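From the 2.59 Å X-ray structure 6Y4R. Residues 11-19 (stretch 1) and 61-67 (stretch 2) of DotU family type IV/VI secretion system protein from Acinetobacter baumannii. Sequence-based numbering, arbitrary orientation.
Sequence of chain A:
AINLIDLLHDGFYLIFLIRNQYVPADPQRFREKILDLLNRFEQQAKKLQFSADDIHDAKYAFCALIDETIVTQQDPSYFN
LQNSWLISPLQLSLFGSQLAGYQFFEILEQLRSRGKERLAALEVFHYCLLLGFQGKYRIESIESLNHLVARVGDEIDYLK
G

Stretch 1, residues 11-19: GFYLIFLIR
Stretch 2 61-67: AFCALID

I15 lies at the centre of the contact. Its CA-to-CB bond points toward the other stretch, and 80 Å² of its surface is covered there, the largest share of any residue. With chi1 -56° (m) and chi2 -88° (m), it places CD1 3.6 Å from CB of I66 and 3.9 Å from CG of L65, while its CG1 sits 3.8 Å from CE1 of F62. These are van der Waals distances between carbons, so the pairing is apolar packing.

The partners adopt matching rotamers: L65 t,p (161°, 72°), its CA-to-CB bond pointing toward stretch 1, and I66 t,p (-176°, 58°), starting sideways but ending nearer. F62 (chi1 174°, chi2 99°) also starts sideways and reaches across. Its CE1 comes 3.3 Å from C of G11, at the ring edge. This fit depends on glycine: an ideal CB on G11 would lie 2.9 Å from CE1 of F62, a clash.

F12 (chi1 -77°, chi2 -46°) extends the apolar patch. Its CE1 is 3.8 Å from CD1 of F62 and 3.9 Å from CD2 of L65, the latter at the F12 ring edge. The two aromatic rings meet obliquely, centroids 5.7 Å apart and planes at 54°. Toward the C-terminal end, I18 (m,t) adds a looser contact, CD1 to CD1 of I66 at 4.2 Å.

Both backbones are helical, with phi/psi near -66/-38, and run nearly parallel: their axes cross at 17° and approach to 10.6 Å. CA of F12 is 8.0 Å from CA of F62, and CA of I15 is 6.2 Å from CA of I66, setting the register.

No hydrogen bond crosses the 332 Å² interface. Backbone hydrogen bonds run within each helix, for example F16 N to F12 O and I66 N to F62 O, both 2.9 Å. The CA-to-CB bond of D67 (chi1 -78°) points away from stretch 1, and both carboxylate oxygens are hydrogen-bonded elsewhere in the structure.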

ATOM      1  N   GLY A  11       4.976   2.811  -8.681  1.00 40.93           N
ATOM      2  CA  GLY A  11       5.050   3.061  -7.247  1.00 37.55           C
ATOM      3  C   GLY A  11       5.518   1.855  -6.449  1.00 38.84           C
ATOM      4  O   GLY A  11       6.300   1.994  -5.499  1.00 23.35           O
ATOM      5  N   PHE A  12       5.013   0.659  -6.796  1.00 34.41           N
ATOM      6  CA  PHE A  12       5.396  -0.559  -6.089  1.00 30.82           C
ATOM      7  C   PHE A  12       6.875  -0.884  -6.265  1.00 37.71           C
ATOM      8  O   PHE A  12       7.471  -1.539  -5.404  1.00 47.18           O
ATOM      9  CB  PHE A  12       4.553  -1.753  -6.566  1.00 30.23           C
ATOM     10  CG  PHE A  12       3.162  -1.784  -6.006  1.00 25.51           C
ATOM     11  CD1 PHE A  12       2.936  -1.556  -4.655  1.00 26.20           C
ATOM     12  CD2 PHE A  12       2.080  -2.087  -6.818  1.00 26.01           C
ATOM     13  CE1 PHE A  12       1.635  -1.583  -4.120  1.00 29.53           C
ATOM     14  CE2 PHE A  12       0.766  -2.128  -6.290  1.00 29.45           C
ATOM     15  CZ  PHE A  12       0.550  -1.871  -4.936  1.00 27.33           C
ATOM     16  N   TYR A  13       7.488  -0.458  -7.378  1.00 33.11           N
ATOM     17  CA  TYR A  13       8.917  -0.726  -7.584  1.00 26.78           C
ATOM     18  C   TYR A  13       9.779   0.003  -6.569  1.00 28.20           C
ATOM     19  O   TYR A  13      10.857  -0.483  -6.196  1.00 35.78           O
ATOM     20  CB  TYR A  13       9.376  -0.306  -8.968  1.00 26.99           C
ATOM     21  CG  TYR A  13      10.884  -0.496  -9.166  1.00 28.07           C
ATOM     22  CD1 TYR A  13      11.472  -1.748  -8.991  1.00 28.11           C
ATOM     23  CD2 TYR A  13      11.720   0.574  -9.520  1.00 31.21           C
ATOM     24  CE1 TYR A  13      12.853  -1.931  -9.178  1.00 33.79           C
ATOM     25  CE2 TYR A  13      13.092   0.404  -9.698  1.00 35.63           C
ATOM     26  CZ  TYR A  13      13.651  -0.841  -9.530  1.00 38.75           C
ATOM     27  OH  TYR A  13      15.020  -0.911  -9.728  1.00 42.66           O
ATOM     28  N   LEU A  14       9.345   1.197  -6.158  1.00 30.44           N
ATOM     29  CA  LEU A  14      10.062   1.990  -5.164  1.00 27.81           C
ATOM     30  C   LEU A  14       9.835   1.452  -3.758  1.00 24.62           C
ATOM     31  O   LEU A  14      10.706   1.616  -2.897  1.00 22.90           O
ATOM     32  CB  LEU A  14       9.628   3.457  -5.249  1.00 23.76           C
ATOM     33  CG  LEU A  14       9.644   4.212  -6.589  1.00 24.78           C
ATOM     34  CD1 LEU A  14       9.008   5.575  -6.429  1.00 33.25           C
ATOM     35  CD2 LEU A  14      11.049   4.373  -7.123  1.00 39.36           C
ATOM     36  N   ILE A  15       8.683   0.793  -3.526  1.00 26.27           N
ATOM     37  CA  ILE A  15       8.485  -0.015  -2.320  1.00 27.63           C
ATOM     38  C   ILE A  15       9.476  -1.165  -2.287  1.00 33.38           C
ATOM     39  O   ILE A  15      10.019  -1.516  -1.236  1.00 41.10           O
ATOM     40  CB  ILE A  15       7.064  -0.594  -2.267  1.00 28.23           C
ATOM     41  CG1 ILE A  15       5.975   0.477  -2.360  1.00 29.48           C
ATOM     42  CG2 ILE A  15       6.922  -1.427  -0.992  1.00 28.77           C
ATOM     43  CD1 ILE A  15       5.589   1.044  -1.079  1.00 26.26           C
ATOM     44  N   PHE A  16       9.641  -1.831  -3.431  1.00 35.91           N
ATOM     45  CA  PHE A  16      10.539  -2.971  -3.525  1.00 32.68           C
ATOM     46  C   PHE A  16      11.987  -2.559  -3.286  1.00 29.94           C
ATOM     47  O   PHE A  16      12.753  -3.324  -2.689  1.00 35.22           O
ATOM     48  CB  PHE A  16      10.362  -3.644  -4.894  1.00 45.86           C
ATOM     49  CG  PHE A  16      10.698  -5.119  -4.912  1.00 58.69           C
ATOM     50  CD1 PHE A  16      10.359  -5.947  -3.850  1.00 62.94           C
ATOM     51  CD2 PHE A  16      11.360  -5.678  -6.007  1.00 65.64           C
ATOM     52  CE1 PHE A  16      10.679  -7.307  -3.874  1.00 67.63           C
ATOM     53  CE2 PHE A  16      11.687  -7.042  -6.043  1.00 64.94           C
ATOM     54  CZ  PHE A  16      11.347  -7.856  -4.975  1.00 67.25           C
ATOM     55  N   LEU A  17      12.382  -1.353  -3.724  1.00 34.07           N
ATOM     56  CA  LEU A  17      13.770  -0.910  -3.542  1.00 35.43           C
ATOM     57  C   LEU A  17      14.098  -0.689  -2.073  1.00 35.03           C
ATOM     58  O   LEU A  17      15.187  -1.051  -1.608  1.00 41.96           O
ATOM     59  CB  LEU A  17      14.060   0.388  -4.300  1.00 31.76           C
ATOM     60  CG  LEU A  17      14.150   0.392  -5.820  1.00 30.01           C
ATOM     61  CD1 LEU A  17      14.228   1.831  -6.331  1.00 26.29           C
ATOM     62  CD2 LEU A  17      15.334  -0.451  -6.320  1.00 29.36           C
ATOM     63  N   ILE A  18      13.186  -0.067  -1.335  1.00 28.91           N
ATOM     64  CA  ILE A  18      13.400   0.151   0.096  1.00 33.80           C
ATOM     65  C   ILE A  18      13.437  -1.174   0.835  1.00 39.63           C
ATOM     66  O   ILE A  18      14.263  -1.381   1.739  1.00 47.08           O
ATOM     67  CB  ILE A  18      12.332   1.101   0.666  1.00 31.20           C
ATOM     68  CG1 ILE A  18      12.428   2.458  -0.040  1.00 30.29           C
ATOM     69  CG2 ILE A  18      12.433   1.190   2.181  1.00 28.33           C
ATOM     70  CD1 ILE A  18      11.559   3.516   0.578  1.00 44.97           C
ATOM     71  N   ARG A  19      12.565  -2.105   0.444  1.00 35.71           N
ATOM     72  CA  ARG A  19      12.608  -3.430   1.037  1.00 29.50           C
ATOM     73  C   ARG A  19      13.941  -4.081   0.740  1.00 29.36           C
ATOM     74  O   ARG A  19      14.479  -4.814   1.574  1.00 37.04           O
ATOM     75  CB  ARG A  19      11.468  -4.268   0.472  1.00 31.90           C
ATOM     76  CG  ARG A  19      10.061  -3.962   1.016  1.00 41.37           C
ATOM     77  CD  ARG A  19       9.139  -5.091   0.584  1.00 44.36           C
ATOM     78  NE  ARG A  19       8.910  -6.096   1.618  1.00 45.30           N
ATOM     79  CZ  ARG A  19       8.843  -7.398   1.358  1.00 48.25           C
ATOM     80  NH1 ARG A  19       9.018  -7.835   0.109  1.00 45.26           N
ATOM     81  NH2 ARG A  19       8.623  -8.264   2.342  1.00 49.19           N
ATOM     82  N   ALA A  61      -4.137   2.053   0.465  1.00 30.70           N
ATOM     83  CA  ALA A  61      -3.324   0.886   0.781  1.00 23.74           C
ATOM     84  C   ALA A  61      -1.864   1.141   0.461  1.00 25.66           C
ATOM     85  O   ALA A  61      -0.975   0.717   1.211  1.00 31.49           O
ATOM     86  CB  ALA A  61      -3.830  -0.335   0.004  1.00 29.90           C
ATOM     87  N   PHE A  62      -1.588   1.796  -0.667  1.00 22.67           N
ATOM     88  CA  PHE A  62      -0.198   2.053  -1.030  1.00 21.41           C
ATOM     89  C   PHE A  62       0.453   3.020  -0.047  1.00 30.03           C
ATOM     90  O   PHE A  62       1.638   2.889   0.264  1.00 35.83           O
ATOM     91  CB  PHE A  62      -0.116   2.598  -2.454  1.00 21.92           C
ATOM     92  CG  PHE A  62       1.265   3.026  -2.867  1.00 26.33           C
ATOM     93  CD1 PHE A  62       2.055   2.181  -3.626  1.00 28.63           C
ATOM     94  CD2 PHE A  62       1.773   4.278  -2.517  1.00 26.73           C
ATOM     95  CE1 PHE A  62       3.336   2.568  -4.022  1.00 32.73           C
ATOM     96  CE2 PHE A  62       3.061   4.669  -2.903  1.00 23.83           C
ATOM     97  CZ  PHE A  62       3.834   3.817  -3.657  1.00 27.49           C
ATOM     98  N   CYS A  63      -0.297   4.018   0.424  1.00 31.93           N
ATOM     99  CA  CYS A  63       0.249   4.960   1.395  1.00 27.01           C
ATOM    100  C   CYS A  63       0.455   4.304   2.758  1.00 28.72           C
ATOM    101  O   CYS A  63       1.476   4.535   3.419  1.00 25.39           O
ATOM    102  CB  CYS A  63      -0.658   6.183   1.496  1.00 32.25           C
ATOM    103  SG  CYS A  63      -0.632   7.210  -0.018  1.00 34.53           S
ATOM    104  N   ALA A  64      -0.492   3.475   3.200  1.00 34.44           N
ATOM    105  CA  ALA A  64      -0.263   2.724   4.429  1.00 31.75           C
ATOM    106  C   ALA A  64       0.985   1.847   4.308  1.00 29.13           C
ATOM    107  O   ALA A  64       1.741   1.697   5.276  1.00 36.52           O
ATOM    108  CB  ALA A  64      -1.500   1.893   4.782  1.00 22.32           C
ATOM    109  N   LEU A  65       1.232   1.291   3.119  1.00 20.87           N
ATOM    110  CA  LEU A  65       2.328   0.344   2.903  1.00 24.09           C
ATOM    111  C   LEU A  65       3.685   1.035   2.811  1.00 32.14           C
ATOM    112  O   LEU A  65       4.674   0.546   3.369  1.00 35.18           O
ATOM    113  CB  LEU A  65       2.051  -0.484   1.648  1.00 20.99           C
ATOM    114  CG  LEU A  65       3.171  -1.236   0.943  1.00 21.18           C
ATOM    115  CD1 LEU A  65       3.624  -2.431   1.751  1.00 21.54           C
ATOM    116  CD2 LEU A  65       2.677  -1.677  -0.411  1.00 21.43           C
ATOM    117  N   ILE A  66       3.767   2.135   2.051  1.00 34.49           N
ATOM    118  CA  ILE A  66       5.015   2.898   1.956  1.00 28.32           C
ATOM    119  C   ILE A  66       5.379   3.506   3.306  1.00 26.40           C
ATOM    120  O   ILE A  66       6.560   3.557   3.671  1.00 28.03           O
ATOM    121  CB  ILE A  66       4.909   3.978   0.860  1.00 29.50           C
ATOM    122  CG1 ILE A  66       6.240   4.707   0.675  1.00 29.55           C
ATOM    123  CG2 ILE A  66       3.803   4.986   1.175  1.00 32.52           C
ATOM    124  CD1 ILE A  66       7.371   3.812   0.334  1.00 37.41           C
ATOM    125  N   ASP A  67       4.378   3.924   4.094  1.00 20.69           N
ATOM    126  CA  ASP A  67       4.698   4.522   5.385  1.00 20.93           C
ATOM    127  C   ASP A  67       5.349   3.509   6.318  1.00 32.08           C
ATOM    128  O   ASP A  67       6.370   3.810   6.952  1.00 32.83           O
ATOM    129  CB  ASP A  67       3.449   5.090   6.077  1.00 21.20           C
ATOM    130  CG  ASP A  67       2.973   6.446   5.516  1.00 28.14           C
ATOM    131  OD1 ASP A  67       3.672   7.074   4.689  1.00 26.50           O
ATOM    132  OD2 ASP A  67       1.940   6.952   6.020  1.00 30.64           O
TER